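Local coordinates for protein hemolysin BL lytic component L1 (Bacillus cereus, PDB 7NMQ) that serves as a lytic component of the haemolysin BL enterotoxin, an alpha-helical pore-forming toxin, and probably helps to breach host cell membranes, at residues 65-68 and 69-73. Residues are numbered along the deposited sequence; the frame is centred on the assembly and turned at random.
Sequences NANY and WLDTA
Y68 holds CG anti to its backbone N (chi1 -175°), and T72 carries CG2 anti to its own N. Together these torsions lean the Y68 ring outward and toward the C-terminal end of the helix, where T72 CB comes over one ring face. T72 CB sits 3.9 Å from the centroid of the Y68 ring, a CH-pi contact standing somewhat off the ring centre. T72 CG2 reaches further along the ring and comes within 3.5 Å of Y68 CE1. A73 CB adds an apolar touch at 4.0 Å from Y68 CE2.

The backbone beneath is a widened turn. Y68 O accepts two N-H groups, T72 N at 2.9 Å and A73 N also at 2.9 Å. They arrive from opposite faces of the carbonyl plane. The A73 bond is the straighter, at 166° against 146° for T72. Before it, W69 N to N65 O, L70 N to A66 O and D71 N to N67 O keep the ordinary alpha pattern.

Around the turn, the Y68 ring meets that of F138, and the Y68 side chain also touches M134, both on helix 107-154. W69 packs on M24 of helix 10-33, and its NE1 is hydrogen-bonded to D25 there. The i to i+5 bond from A73 to Y68 marks a pi-type turn, a pi-bulge within long helix 45-103 of the helical bundle of this ClyA/HBL-like toxin.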
# COMPACT_ATOMS: atom_id res chain seq x y z
N ASN A 65 7.86 -10.79 9.74
CA ASN A 65 7.44 -9.39 9.44
C ASN A 65 6.38 -9.40 8.35
O ASN A 65 5.45 -8.55 8.36
CB ASN A 65 8.64 -8.54 9.04
CG ASN A 65 9.54 -8.19 10.19
OD1 ASN A 65 9.16 -8.31 11.34
ND2 ASN A 65 10.75 -7.81 9.84
N ALA A 66 6.51 -10.28 7.36
CA ALA A 66 5.55 -10.35 6.26
C ALA A 66 4.19 -10.75 6.83
O ALA A 66 3.14 -10.19 6.42
CB ALA A 66 6.04 -11.28 5.20
N ASN A 67 4.17 -11.74 7.71
CA ASN A 67 2.89 -12.17 8.31
C ASN A 67 2.34 -11.08 9.23
O ASN A 67 1.12 -10.94 9.30
CB ASN A 67 3.05 -13.51 9.04
CG ASN A 67 3.02 -14.66 8.06
OD1 ASN A 67 2.01 -14.86 7.39
ND2 ASN A 67 4.14 -15.32 7.89
N TYR A 68 3.18 -10.26 9.85
CA TYR A 68 2.70 -9.15 10.70
C TYR A 68 1.99 -8.16 9.78
O TYR A 68 0.92 -7.65 10.16
CB TYR A 68 3.84 -8.41 11.39
CG TYR A 68 3.37 -7.35 12.34
CD1 TYR A 68 3.03 -7.68 13.64
CD2 TYR A 68 3.25 -6.03 11.93
CE1 TYR A 68 2.58 -6.69 14.51
CE2 TYR A 68 2.85 -5.03 12.81
CZ TYR A 68 2.50 -5.37 14.10
OH TYR A 68 2.09 -4.42 14.98
N TRP A 69 2.56 -7.84 8.63
CA TRP A 69 1.87 -6.97 7.64
C TRP A 69 0.49 -7.56 7.39
O TRP A 69 -0.54 -6.84 7.49
CB TRP A 69 2.65 -6.78 6.33
CG TRP A 69 1.74 -6.28 5.25
CD1 TRP A 69 1.20 -7.00 4.22
CD2 TRP A 69 1.12 -4.98 5.20
NE1 TRP A 69 0.32 -6.22 3.51
CE2 TRP A 69 0.24 -4.98 4.10
CE3 TRP A 69 1.24 -3.84 6.00
CZ2 TRP A 69 -0.49 -3.86 3.73
CZ3 TRP A 69 0.49 -2.74 5.64
CH2 TRP A 69 -0.35 -2.75 4.53
N LEU A 70 0.43 -8.82 6.98
CA LEU A 70 -0.84 -9.39 6.47
C LEU A 70 -1.86 -9.50 7.59
O LEU A 70 -3.06 -9.29 7.31
CB LEU A 70 -0.59 -10.76 5.84
CG LEU A 70 0.27 -10.80 4.57
CD1 LEU A 70 0.70 -12.24 4.25
CD2 LEU A 70 -0.46 -10.16 3.38
N ASP A 71 -1.46 -9.82 8.81
CA ASP A 71 -2.41 -10.23 9.85
C ASP A 71 -2.66 -9.12 10.87
O ASP A 71 -3.70 -9.19 11.53
CB ASP A 71 -1.95 -11.48 10.57
CG ASP A 71 -1.80 -12.70 9.66
OD1 ASP A 71 -2.46 -12.73 8.60
OD2 ASP A 71 -1.06 -13.61 10.03
N THR A 72 -1.75 -8.17 11.03
CA THR A 72 -1.86 -7.16 12.10
C THR A 72 -1.83 -5.74 11.52
O THR A 72 -2.80 -4.99 11.80
CB THR A 72 -0.79 -7.39 13.17
OG1 THR A 72 -0.92 -8.73 13.62
CG2 THR A 72 -0.92 -6.41 14.32
N ALA A 73 -0.82 -5.36 10.76
CA ALA A 73 -0.70 -3.96 10.29
C ALA A 73 -1.76 -3.64 9.24
O ALA A 73 -2.47 -2.60 9.34
CB ALA A 73 0.67 -3.70 9.74